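Acyl-CoA thioester hydrolase ybgC (Escherichia coli K-12, PDB 3GRH) is an outer-membrane lipoprotein of the pectinesterase family and a putative thioesterase, which neither binds pectin nor has pectinesterase activity. Local coordinates at residues Asn247-Thr252 with Asp280-Arg285; Ile188-Ser193 with Pro224-Arg229; Tyr307-Ala312 with Gly350-Arg355; Gln265-Val270 with Arg285-Phe290. One frame throughout, in Å; residues are numbered along the deposited sequence.

Contact 1 of 4, residues Asn247-Thr252 with Asp280-Arg285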
loop_
_atom_site.group_PDB
_atom_site.type_symbol
_atom_site.label_atom_id
_atom_site.label_comp_id
_atom_site.label_asym_id
_atom_site.label_seq_id
_atom_site.Cartn_x
_atom_site.Cartn_y
_atom_site.Cartn_z
ATOM N N ASN A 247 -4.417 8.231 -3.398
ATOM C CA ASN A 247 -4.416 6.775 -3.548
ATOM C C ASN A 247 -3.078 6.263 -4.104
ATOM O O ASN A 247 -3.067 5.298 -4.898
ATOM C CB ASN A 247 -5.541 6.305 -4.464
ATOM C CG ASN A 247 -6.920 6.586 -3.937
ATOM O OD1 ASN A 247 -7.689 7.328 -4.590
ATOM N ND2 ASN A 247 -7.266 6.017 -2.783
ATOM N N THR A 248 -1.940 6.736 -3.584
ATOM C CA THR A 248 -0.656 6.305 -4.006
ATOM C C THR A 248 -0.380 4.795 -4.051
ATOM O O THR A 248 0.083 4.300 -5.070
ATOM C CB THR A 248 0.353 6.976 -3.090
ATOM O OG1 THR A 248 0.200 8.400 -3.188
ATOM C CG2 THR A 248 1.726 6.599 -3.494
ATOM N N PHE A 249 -0.695 4.108 -2.968
ATOM C CA PHE A 249 -0.457 2.683 -2.830
ATOM C C PHE A 249 -1.813 2.027 -2.565
ATOM O O PHE A 249 -2.486 2.415 -1.631
ATOM C CB PHE A 249 0.532 2.485 -1.704
ATOM C CG PHE A 249 0.900 1.031 -1.467
ATOM C CD1 PHE A 249 1.148 0.137 -2.525
ATOM C CD2 PHE A 249 1.057 0.563 -0.205
ATOM C CE1 PHE A 249 1.542 -1.169 -2.269
ATOM C CE2 PHE A 249 1.421 -0.759 0.036
ATOM C CZ PHE A 249 1.669 -1.592 -0.966
ATOM N N PHE A 250 -2.196 1.031 -3.392
ATOM C CA PHE A 250 -3.500 0.402 -3.298
ATOM C C PHE A 250 -3.281 -1.094 -3.227
ATOM O O PHE A 250 -2.610 -1.660 -4.081
ATOM C CB PHE A 250 -4.331 0.732 -4.524
ATOM C CG PHE A 250 -5.801 0.797 -4.237
ATOM C CD1 PHE A 250 -6.440 2.002 -4.227
ATOM C CD2 PHE A 250 -6.492 -0.303 -3.794
ATOM C CE1 PHE A 250 -7.797 2.104 -3.893
ATOM C CE2 PHE A 250 -7.840 -0.242 -3.456
ATOM C CZ PHE A 250 -8.500 0.952 -3.515
ATOM N N VAL A 251 -3.772 -1.735 -2.179
ATOM C CA VAL A 251 -3.756 -3.166 -2.183
ATOM C C VAL A 251 -5.157 -3.683 -2.373
ATOM O O VAL A 251 -6.113 -3.075 -1.951
ATOM C CB VAL A 251 -3.218 -3.721 -0.942
ATOM C CG1 VAL A 251 -1.691 -3.351 -0.870
ATOM C CG2 VAL A 251 -3.855 -3.144 0.280
ATOM N N THR A 252 -5.300 -4.762 -3.111
ATOM C CA THR A 252 -6.579 -5.365 -3.235
ATOM C C THR A 252 -6.445 -6.867 -3.164
ATOM O O THR A 252 -5.338 -7.418 -3.081
ATOM C CB THR A 252 -7.334 -5.042 -4.559
ATOM O OG1 THR A 252 -7.055 -6.068 -5.522
ATOM C CG2 THR A 252 -7.075 -3.645 -5.188
ATOM N N ASP A 280 -5.741 9.498 1.210
ATOM C CA ASP A 280 -5.789 8.042 1.181
ATOM C C ASP A 280 -4.546 7.477 0.557
ATOM O O ASP A 280 -4.634 6.715 -0.423
ATOM C CB ASP A 280 -7.091 7.606 0.502
ATOM C CG ASP A 280 -8.347 8.126 1.191
ATOM O OD1 ASP A 280 -8.347 8.501 2.375
ATOM O OD2 ASP A 280 -9.450 8.129 0.517
ATOM N N ILE A 281 -3.406 7.769 1.171
ATOM C CA ILE A 281 -2.132 7.447 0.610
ATOM C C ILE A 281 -1.981 5.930 0.491
ATOM O O ILE A 281 -1.415 5.451 -0.462
ATOM C CB ILE A 281 -1.046 8.065 1.437
ATOM C CG1 ILE A 281 -1.230 9.589 1.590
ATOM C CG2 ILE A 281 0.328 7.722 0.869
ATOM C CD1 ILE A 281 -0.208 10.139 2.551
ATOM N N VAL A 282 -2.399 5.192 1.499
ATOM C CA VAL A 282 -2.345 3.702 1.497
ATOM C C VAL A 282 -3.786 3.215 1.675
ATOM O O VAL A 282 -4.409 3.532 2.637
ATOM C CB VAL A 282 -1.492 3.156 2.645
ATOM C CG1 VAL A 282 -1.677 1.660 2.702
ATOM C CG2 VAL A 282 -0.033 3.611 2.434
ATOM N N SER A 283 -4.327 2.579 0.652
ATOM C CA SER A 283 -5.711 2.190 0.602
ATOM C C SER A 283 -5.889 0.745 0.263
ATOM O O SER A 283 -5.036 0.153 -0.415
ATOM C CB SER A 283 -6.359 2.985 -0.571
ATOM O OG SER A 283 -6.366 4.402 -0.414
ATOM N N GLY A 284 -6.986 0.158 0.710
ATOM C CA GLY A 284 -7.439 -1.075 0.163
ATOM C C GLY A 284 -7.637 -2.209 1.069
ATOM O O GLY A 284 -7.709 -2.066 2.314
ATOM N N ARG A 285 -7.725 -3.390 0.452
ATOM C CA ARG A 285 -8.112 -4.622 1.166
ATOM C C ARG A 285 -6.970 -5.612 1.076
ATOM O O ARG A 285 -6.586 -5.987 0.006
ATOM C CB ARG A 285 -9.337 -5.221 0.489
ATOM C CG ARG A 285 -9.966 -6.407 1.215
ATOM C CD ARG A 285 -11.363 -6.694 0.758
ATOM N NE ARG A 285 -12.276 -5.685 1.159
ATOM C CZ ARG A 285 -13.511 -5.590 0.667
ATOM N NH1 ARG A 285 -13.987 -6.463 -0.230
ATOM N NH2 ARG A 285 -14.277 -4.648 1.113
#
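Two neighbouring coils of a parallel beta-helix meet where Phe249, Phe250 and Val251 pair in parallel register with Val282, Ser283 and Gly284, just after the predicted nucleophile Asp280. Backbone bonds alternate along the pair: Phe249 N reaches Ile281 O at 2.9 Å, Ser283 N goes to Phe249 O, Val251 N to Ser283 O, and Arg285 N to Val251 O. Ser283 does most of the side-chain work. Its CB lies over one face of the Phe250 ring, offset toward the rim, in a CH-pi contact 4.0 Å from the centroid. With OG anti to the carbonyl carbon (chi1 -63°), the hydroxyl turns back to accept from Asn247 ND2 at 3.0 Å, lying in the amide plane, and to donate to Asp280 O at 2.9 Å. A small hydroxyl thus ties Asn247 to the corner where the second coil turns. As in pectinesterases, that corner carries the aspartate, whose OD1 forms a salt bridge with Arg340, a substrate-binding residue by similarity. In the interior of the beta-helix, Phe249 and Val282 lie side by side, CD2 of the ring 4.1 Å from CG1 of the valine, and both touch Phe290. At the corner Thr248 CB packs on Ile281 CG2 at 4.0 Å, while Thr248 OG1 bonds to Glu276 O. Gly284 suits its place because a CB there would strike Val251 O.

Contact 2 of 4, residues Ile188-Ser193 with Pro224-Arg229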
loop_
_atom_site.group_PDB
_atom_site.type_symbol
_atom_site.label_atom_id
_atom_site.label_comp_id
_atom_site.label_asym_id
_atom_site.label_seq_id
_atom_site.Cartn_x
_atom_site.Cartn_y
_atom_site.Cartn_z
ATOM N N ILE A 188 -12.560 5.824 -16.176
ATOM C CA ILE A 188 -11.993 4.493 -16.052
ATOM C C ILE A 188 -11.994 3.948 -14.616
ATOM O O ILE A 188 -12.024 2.713 -14.407
ATOM C CB ILE A 188 -10.577 4.519 -16.686
ATOM C CG1 ILE A 188 -10.111 3.116 -17.057
ATOM C CG2 ILE A 188 -9.603 5.300 -15.822
ATOM C CD1 ILE A 188 -10.559 2.726 -18.410
ATOM N N GLY A 189 -11.895 4.824 -13.620
ATOM C CA GLY A 189 -11.915 4.433 -12.211
ATOM C C GLY A 189 -10.592 4.180 -11.533
ATOM O O GLY A 189 -9.598 3.916 -12.205
ATOM N N VAL A 190 -10.580 4.226 -10.204
ATOM C CA VAL A 190 -9.311 4.094 -9.443
ATOM C C VAL A 190 -8.643 2.767 -9.728
ATOM O O VAL A 190 -7.378 2.686 -9.800
ATOM C CB VAL A 190 -9.558 4.300 -7.936
ATOM C CG1 VAL A 190 -10.550 3.300 -7.389
ATOM C CG2 VAL A 190 -8.242 4.279 -7.090
ATOM N N LEU A 191 -9.418 1.696 -9.834
ATOM C CA LEU A 191 -8.849 0.353 -10.026
ATOM C C LEU A 191 -8.210 0.146 -11.417
ATOM O O LEU A 191 -7.732 -0.967 -11.707
ATOM C CB LEU A 191 -9.910 -0.746 -9.776
ATOM C CG LEU A 191 -10.326 -0.892 -8.307
ATOM C CD1 LEU A 191 -11.052 -2.166 -8.080
ATOM C CD2 LEU A 191 -9.113 -0.885 -7.353
ATOM N N CYS A 192 -8.219 1.154 -12.270
ATOM C CA CYS A 192 -7.502 1.119 -13.516
ATOM C C CYS A 192 -6.477 2.205 -13.606
ATOM O O CYS A 192 -5.855 2.376 -14.659
ATOM C CB CYS A 192 -8.443 1.341 -14.658
ATOM S SG CYS A 192 -9.713 0.028 -14.772
ATOM N N SER A 193 -6.286 2.991 -12.560
ATOM C CA SER A 193 -5.376 4.145 -12.662
ATOM C C SER A 193 -3.946 3.819 -12.270
ATOM O O SER A 193 -3.132 4.683 -12.243
ATOM C CB SER A 193 -5.862 5.311 -11.750
ATOM O OG SER A 193 -5.716 4.941 -10.369
ATOM N N PRO A 224 -8.145 10.114 -8.202
ATOM C CA PRO A 224 -7.410 8.887 -7.847
ATOM C C PRO A 224 -6.324 8.661 -8.874
ATOM O O PRO A 224 -6.565 8.638 -10.072
ATOM C CB PRO A 224 -8.479 7.809 -7.908
ATOM C CG PRO A 224 -9.750 8.547 -7.976
ATOM C CD PRO A 224 -9.533 9.828 -8.593
ATOM N N ALA A 225 -5.112 8.408 -8.428
ATOM C CA ALA A 225 -4.040 8.182 -9.315
ATOM C C ALA A 225 -3.005 7.265 -8.636
ATOM O O ALA A 225 -1.964 7.716 -8.090
ATOM C CB ALA A 225 -3.458 9.499 -9.695
ATOM N N VAL A 226 -3.271 5.979 -8.776
ATOM C CA VAL A 226 -2.468 4.986 -8.099
ATOM C C VAL A 226 -1.105 4.868 -8.724
ATOM O O VAL A 226 -0.967 4.808 -9.953
ATOM C CB VAL A 226 -3.216 3.606 -8.120
ATOM C CG1 VAL A 226 -2.342 2.539 -7.459
ATOM C CG2 VAL A 226 -4.587 3.704 -7.471
ATOM N N ALA A 227 -0.079 4.812 -7.873
ATOM C CA ALA A 227 1.274 4.541 -8.282
ATOM C C ALA A 227 1.469 3.035 -8.369
ATOM O O ALA A 227 1.782 2.528 -9.381
ATOM C CB ALA A 227 2.252 5.152 -7.341
ATOM N N LEU A 228 1.281 2.333 -7.253
ATOM C CA LEU A 228 1.528 0.869 -7.161
ATOM C C LEU A 228 0.245 0.247 -6.665
ATOM O O LEU A 228 -0.210 0.571 -5.613
ATOM C CB LEU A 228 2.617 0.598 -6.173
ATOM C CG LEU A 228 2.922 -0.867 -5.961
ATOM C CD1 LEU A 228 3.199 -1.704 -7.182
ATOM C CD2 LEU A 228 4.152 -0.888 -5.012
ATOM N N ARG A 229 -0.244 -0.748 -7.396
ATOM C CA ARG A 229 -1.316 -1.627 -6.960
ATOM C C ARG A 229 -0.803 -3.030 -6.875
ATOM O O ARG A 229 -0.146 -3.507 -7.815
ATOM C CB ARG A 229 -2.416 -1.586 -7.937
ATOM C CG ARG A 229 -3.492 -2.581 -7.694
ATOM C CD ARG A 229 -4.694 -2.472 -8.529
ATOM N NE ARG A 229 -5.576 -3.638 -8.400
ATOM C CZ ARG A 229 -6.604 -3.850 -9.211
ATOM N NH1 ARG A 229 -6.931 -2.965 -10.150
ATOM N NH2 ARG A 229 -7.268 -4.967 -9.099
#
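Val190 CG2 reaches into the angle between two hydrophobic partners, Pro224 CB at 3.6 Å and Val226 CG2 at 3.7 Å, and this is the tight end of the contact. Pro224 presents a rigid ring and Val226 a branched side chain, so the methyl meets carbon on both. Ser193 adds the polar grip: its OG, turned between its own backbone N and carbonyl carbon (chi1 68°), accepts from Val226 N at 3.1 Å in a nearly straight bond and donates to Val190 O at 2.9 Å. The hydroxyl thereby joins the 3-10 turn 190-192 to the chain entering strand 228-230, and Val226 CG2 presses against OG at 3.3 Å. The other end is looser, though Val190 and Leu191 are both partly exposed. There Leu191 CD2 lies 4.1 Å above the plane of the Arg229 guanidinium, near its rim, and Leu191 O lies in that plane close to NH1, but badly angled for a hydrogen bond. The extended arginine instead gives NH1 to Asn258 OD1 and pairs NE with Asp231. Cys192 is joined by a disulfide to Cys180 near the end of helix 174-181; Val190, Leu191 and Val226 all touch Phe250 of strand 249-251, and Arg229 rests on Trp197 of strand 196-198.

Contact 3 of 4, residues Tyr307-Ala312 with Gly350-Arg355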
loop_
_atom_site.group_PDB
_atom_site.type_symbol
_atom_site.label_atom_id
_atom_site.label_comp_id
_atom_site.label_asym_id
_atom_site.label_seq_id
_atom_site.Cartn_x
_atom_site.Cartn_y
_atom_site.Cartn_z
ATOM N N TYR A 307 -5.051 12.124 4.515
ATOM C CA TYR A 307 -5.338 10.906 5.276
ATOM C C TYR A 307 -4.344 9.841 4.891
ATOM O O TYR A 307 -4.330 9.476 3.740
ATOM C CB TYR A 307 -6.740 10.336 5.011
ATOM C CG TYR A 307 -7.838 11.362 4.925
ATOM C CD1 TYR A 307 -8.459 11.875 6.058
ATOM C CD2 TYR A 307 -8.174 11.879 3.687
ATOM C CE1 TYR A 307 -9.442 12.864 5.914
ATOM C CE2 TYR A 307 -9.128 12.901 3.574
ATOM C CZ TYR A 307 -9.743 13.352 4.690
ATOM O OH TYR A 307 -10.753 14.330 4.560
ATOM N N VAL A 308 -3.558 9.311 5.821
ATOM C CA VAL A 308 -2.550 8.393 5.458
ATOM C C VAL A 308 -3.110 7.047 5.069
ATOM O O VAL A 308 -2.842 6.517 4.012
ATOM C CB VAL A 308 -1.479 8.228 6.530
ATOM C CG1 VAL A 308 -0.389 7.237 6.074
ATOM C CG2 VAL A 308 -0.903 9.639 6.850
ATOM N N PHE A 309 -3.924 6.454 5.960
ATOM C CA PHE A 309 -4.427 5.104 5.750
ATOM C C PHE A 309 -5.913 5.058 5.490
ATOM O O PHE A 309 -6.703 5.685 6.214
ATOM C CB PHE A 309 -4.150 4.256 7.012
ATOM C CG PHE A 309 -2.730 4.018 7.275
ATOM C CD1 PHE A 309 -1.972 3.175 6.475
ATOM C CD2 PHE A 309 -2.161 4.622 8.348
ATOM C CE1 PHE A 309 -0.622 3.045 6.706
ATOM C CE2 PHE A 309 -0.836 4.419 8.630
ATOM C CZ PHE A 309 -0.078 3.647 7.797
ATOM N N ALA A 310 -6.323 4.307 4.454
ATOM C CA ALA A 310 -7.740 4.099 4.128
ATOM C C ALA A 310 -8.018 2.644 3.857
ATOM O O ALA A 310 -8.166 2.207 2.693
ATOM C CB ALA A 310 -8.086 4.929 2.887
ATOM N N PRO A 311 -7.993 1.856 4.911
ATOM C CA PRO A 311 -8.243 0.448 4.807
ATOM C C PRO A 311 -9.738 0.151 4.474
ATOM O O PRO A 311 -10.682 0.823 4.995
ATOM C CB PRO A 311 -7.867 -0.059 6.188
ATOM C CG PRO A 311 -7.958 1.041 7.057
ATOM C CD PRO A 311 -7.762 2.282 6.291
ATOM N N ALA A 312 -9.903 -0.893 3.687
ATOM C CA ALA A 312 -11.171 -1.414 3.231
ATOM C C ALA A 312 -11.399 -2.849 3.753
ATOM O O ALA A 312 -12.049 -3.691 3.113
ATOM C CB ALA A 312 -11.274 -1.390 1.697
ATOM N N GLY A 350 -12.651 -0.736 8.060
ATOM C CA GLY A 350 -11.234 -0.816 7.898
ATOM C C GLY A 350 -10.416 -0.927 9.166
ATOM O O GLY A 350 -10.646 -0.220 10.143
ATOM N N GLN A 351 -9.366 -1.724 9.131
ATOM C CA GLN A 351 -8.584 -1.974 10.264
ATOM C C GLN A 351 -7.116 -1.509 10.104
ATOM O O GLN A 351 -6.480 -1.777 9.082
ATOM C CB GLN A 351 -8.576 -3.460 10.518
ATOM C CG GLN A 351 -8.123 -3.803 11.926
ATOM C CD GLN A 351 -6.700 -4.074 12.183
ATOM O OE1 GLN A 351 -5.889 -4.258 11.282
ATOM N NE2 GLN A 351 -6.352 -4.116 13.460
ATOM N N VAL A 352 -6.638 -0.776 11.090
ATOM C CA VAL A 352 -5.242 -0.303 11.091
ATOM C C VAL A 352 -4.760 -0.131 12.458
ATOM O O VAL A 352 -5.488 0.337 13.336
ATOM C CB VAL A 352 -5.040 0.937 10.277
ATOM C CG1 VAL A 352 -5.932 1.969 10.674
ATOM C CG2 VAL A 352 -3.564 1.423 10.358
ATOM N N VAL A 353 -3.529 -0.580 12.693
ATOM C CA VAL A 353 -2.794 -0.323 13.934
ATOM C C VAL A 353 -1.508 0.392 13.607
ATOM O O VAL A 353 -0.760 -0.069 12.765
ATOM C CB VAL A 353 -2.492 -1.626 14.673
ATOM C CG1 VAL A 353 -1.545 -1.433 15.814
ATOM C CG2 VAL A 353 -3.755 -2.286 15.186
ATOM N N ILE A 354 -1.243 1.494 14.262
ATOM C CA ILE A 354 0.024 2.183 14.189
ATOM C C ILE A 354 0.704 2.055 15.516
ATOM O O ILE A 354 0.152 2.457 16.537
ATOM C CB ILE A 354 -0.166 3.670 13.819
ATOM C CG1 ILE A 354 -0.802 3.844 12.472
ATOM C CG2 ILE A 354 1.244 4.373 13.769
ATOM C CD1 ILE A 354 -1.176 5.335 12.189
ATOM N N ARG A 355 1.850 1.377 15.526
ATOM C CA ARG A 355 2.581 1.081 16.759
ATOM C C ARG A 355 4.030 1.406 16.706
ATOM O O ARG A 355 4.654 1.336 15.660
ATOM C CB ARG A 355 2.402 -0.358 17.221
ATOM C CG ARG A 355 2.855 -1.372 16.265
ATOM C CD ARG A 355 2.583 -2.804 16.789
ATOM N NE ARG A 355 3.350 -3.074 18.017
ATOM C CZ ARG A 355 3.074 -4.042 18.893
ATOM N NH1 ARG A 355 2.159 -4.939 18.685
ATOM N NH2 ARG A 355 3.898 -4.142 19.954
#
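Two bumps of 307-312, the Phe309 ring and the Pro311 ring, press on 350-355, and the side chains of Val352 and Ile354 shape the hollow that receives the phenylalanine. Its CG is anti to the carbonyl carbon (chi1 -66°), which places the ring between Val308 and Val352. Val352 CG2 sits over one face, offset toward the rim, in a CH-pi contact 4.3 Å from the ring centroid; Val308 CG1 covers the centre of the opposite face. Ile354 comes in at the edge, near the ring plane, its CD1 3.7 Å from Phe309 CE2. The extended isoleucine chain reaches far enough to fill this side, whereas the shorter valine fits over the face. Two residues further on, Pro311 forms the other bump: its CB rests on the Gln351 backbone, 3.6 Å from the O atom. Gly350 lets the chains close in here, its CA 3.4 Å from Pro311 O, where a side chain would collide with that oxygen. With an alanine in place of Phe309, the methyls of Val352 and Ile354 would probably face a gap and Phe295 would lose one of its edge-to-face partners. The strand axes pass 7.2 Å apart at 145°, without hydrogen bonds, as side chains from two parallel sheets interlock inside a beta-helix.

Contact 4 of 4, residues Gln265-Val270 with Arg285-Phe290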
loop_
_atom_site.group_PDB
_atom_site.type_symbol
_atom_site.label_atom_id
_atom_site.label_comp_id
_atom_site.label_asym_id
_atom_site.label_seq_id
_atom_site.Cartn_x
_atom_site.Cartn_y
_atom_site.Cartn_z
ATOM N N GLN A 265 -7.276 -13.237 1.301
ATOM C CA GLN A 265 -6.573 -12.347 2.185
ATOM C C GLN A 265 -5.053 -12.271 1.821
ATOM O O GLN A 265 -4.235 -12.948 2.438
ATOM C CB GLN A 265 -6.705 -12.906 3.601
ATOM C CG GLN A 265 -5.999 -12.273 4.741
ATOM C CD GLN A 265 -6.490 -10.906 5.176
ATOM O OE1 GLN A 265 -7.102 -10.143 4.383
ATOM N NE2 GLN A 265 -6.143 -10.536 6.423
ATOM N N PRO A 266 -4.695 -11.516 0.807
ATOM C CA PRO A 266 -3.288 -11.391 0.423
ATOM C C PRO A 266 -2.477 -10.681 1.438
ATOM O O PRO A 266 -2.968 -9.756 2.048
ATOM C CB PRO A 266 -3.309 -10.552 -0.809
ATOM C CG PRO A 266 -4.678 -9.840 -0.662
ATOM C CD PRO A 266 -5.556 -10.769 -0.095
ATOM N N ARG A 267 -1.240 -11.171 1.651
ATOM C CA ARG A 267 -0.319 -10.603 2.613
ATOM C C ARG A 267 0.875 -9.925 1.906
ATOM O O ARG A 267 1.477 -10.497 1.003
ATOM C CB ARG A 267 0.258 -11.726 3.449
ATOM C CG ARG A 267 -0.802 -12.418 4.244
ATOM C CD ARG A 267 -0.405 -13.765 4.764
ATOM N NE ARG A 267 -0.215 -14.751 3.722
ATOM C CZ ARG A 267 0.093 -16.025 3.933
ATOM N NH1 ARG A 267 0.249 -16.473 5.149
ATOM N NH2 ARG A 267 0.233 -16.848 2.894
ATOM N N THR A 268 1.155 -8.722 2.365
ATOM C CA THR A 268 2.247 -7.889 1.822
ATOM C C THR A 268 3.117 -7.373 2.939
ATOM O O THR A 268 2.602 -6.889 3.944
ATOM C CB THR A 268 1.608 -6.695 1.018
ATOM O OG1 THR A 268 0.688 -7.233 0.036
ATOM C CG2 THR A 268 2.620 -5.857 0.321
ATOM N N LEU A 269 4.429 -7.359 2.723
ATOM C CA LEU A 269 5.382 -6.764 3.663
ATOM C C LEU A 269 6.090 -5.623 2.960
ATOM O O LEU A 269 6.744 -5.868 1.927
ATOM C CB LEU A 269 6.435 -7.801 4.110
ATOM C CG LEU A 269 7.512 -7.249 5.031
ATOM C CD1 LEU A 269 6.871 -6.766 6.297
ATOM C CD2 LEU A 269 8.514 -8.313 5.230
ATOM N N VAL A 270 6.010 -4.424 3.509
ATOM C CA VAL A 270 6.703 -3.235 2.942
ATOM C C VAL A 270 7.715 -2.791 3.999
ATOM O O VAL A 270 7.344 -2.535 5.156
ATOM C CB VAL A 270 5.707 -2.091 2.702
ATOM C CG1 VAL A 270 6.432 -0.791 2.155
ATOM C CG2 VAL A 270 4.579 -2.523 1.781
ATOM N N ARG A 285 -7.725 -3.390 0.452
ATOM C CA ARG A 285 -8.112 -4.622 1.166
ATOM C C ARG A 285 -6.970 -5.612 1.076
ATOM O O ARG A 285 -6.586 -5.987 0.006
ATOM C CB ARG A 285 -9.337 -5.221 0.489
ATOM C CG ARG A 285 -9.966 -6.407 1.215
ATOM C CD ARG A 285 -11.363 -6.694 0.758
ATOM N NE ARG A 285 -12.276 -5.685 1.159
ATOM C CZ ARG A 285 -13.511 -5.590 0.667
ATOM N NH1 ARG A 285 -13.987 -6.463 -0.230
ATOM N NH2 ARG A 285 -14.277 -4.648 1.113
ATOM N N GLY A 286 -6.496 -6.080 2.212
ATOM C CA GLY A 286 -5.355 -6.986 2.255
ATOM C C GLY A 286 -4.696 -6.753 3.595
ATOM O O GLY A 286 -4.924 -5.733 4.252
ATOM N N ALA A 287 -3.871 -7.709 4.008
ATOM C CA ALA A 287 -3.124 -7.618 5.196
ATOM C C ALA A 287 -1.741 -7.090 4.816
ATOM O O ALA A 287 -0.997 -7.781 4.044
ATOM C CB ALA A 287 -2.979 -8.953 5.764
ATOM N N VAL A 288 -1.390 -5.918 5.302
ATOM C CA VAL A 288 -0.124 -5.279 4.903
ATOM C C VAL A 288 0.594 -4.885 6.151
ATOM O O VAL A 288 0.003 -4.228 7.008
ATOM C CB VAL A 288 -0.312 -4.026 4.037
ATOM C CG1 VAL A 288 1.078 -3.598 3.475
ATOM C CG2 VAL A 288 -1.322 -4.332 2.917
ATOM N N VAL A 289 1.875 -5.222 6.272
ATOM C CA VAL A 289 2.744 -4.797 7.352
ATOM C C VAL A 289 3.764 -3.834 6.801
ATOM O O VAL A 289 4.403 -4.182 5.821
ATOM C CB VAL A 289 3.403 -5.976 8.029
ATOM C CG1 VAL A 289 4.481 -5.471 9.023
ATOM C CG2 VAL A 289 2.419 -6.928 8.754
ATOM N N PHE A 290 3.863 -2.646 7.380
ATOM C CA PHE A 290 4.841 -1.611 7.007
ATOM C C PHE A 290 5.806 -1.548 8.136
ATOM O O PHE A 290 5.410 -1.222 9.240
ATOM C CB PHE A 290 4.136 -0.262 6.905
ATOM C CG PHE A 290 3.120 -0.191 5.832
ATOM C CD1 PHE A 290 3.530 0.166 4.558
ATOM C CD2 PHE A 290 1.780 -0.422 6.074
ATOM C CE1 PHE A 290 2.638 0.273 3.539
ATOM C CE2 PHE A 290 0.885 -0.320 5.011
ATOM C CZ PHE A 290 1.353 -0.002 3.742
HETATM O O HOH W 1 -7.649 -7.529 4.899
#
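Ala287 and Val270 lose the most surface where these two parallel strands pair, and Thr268 lies between them in the register. Ala287 meets the other segment three times: its N donates to Pro266 O at 3.0 Å, its O accepts from Thr268 N at 2.9 Å, and its CB lies 3.6 Å from Gln265 NE2. So small a side chain leaves room for the glutamine, whose chain bends at chi2 (69°) to lay its amide beside the methyl. That amide is also bonded outward, NE2 to Tyr319 O, while OE1 lies 2.7 Å from a water that Gly286 N reaches only weakly. A leucine in place of Gln265 would probably leave Tyr319 O without this donor and take one acceptor from the water. Thr268 stands beside Val288, pointing the same way, its CB 4.0 Å from the valine CG1, while its O accepts from Val289 N. Further on, Val270 N donates to Val289 O at 2.8 Å in an almost straight bond, and Val270 CB packs 3.6 Å from Phe290 CD1. Phe290 CG stands beside its own backbone N (chi1 -64°), bringing one ring face over Val288 CG1. Branched residues and an aromatic suit this buried face, where Val270 and Phe290 both meet Phe249. In-register parallel strands of successive coils, joined by backbone bonds with side chains stacked along each face, are characteristic of the parallel beta-helix.

How the contacts relate
Along the chain contact 2 comes first, contacts 1 and 4 interlace, and contact 3 closes the series. Contacts 2, 1 and 3 each place at least one segment on one parallel face of the beta-helix, where strands 228-230, 249-251, 283-284 and 307-311 are successive neighbours; contact 2 lies about 9 Å from contact 1 and 19 Å from contact 3, centre to centre. Contact 4 belongs to another face, its centre 11 Å from that of contact 1, and the chain passes directly between them through Arg285, which also bonds to Ala312 of contact 3. Contact 3 bridges both faces: strand 307-311 lies on the first, strand 351-355 on that of contact 4. The corner bearing the predicted nucleophile is thus built into a continuous stack of coils.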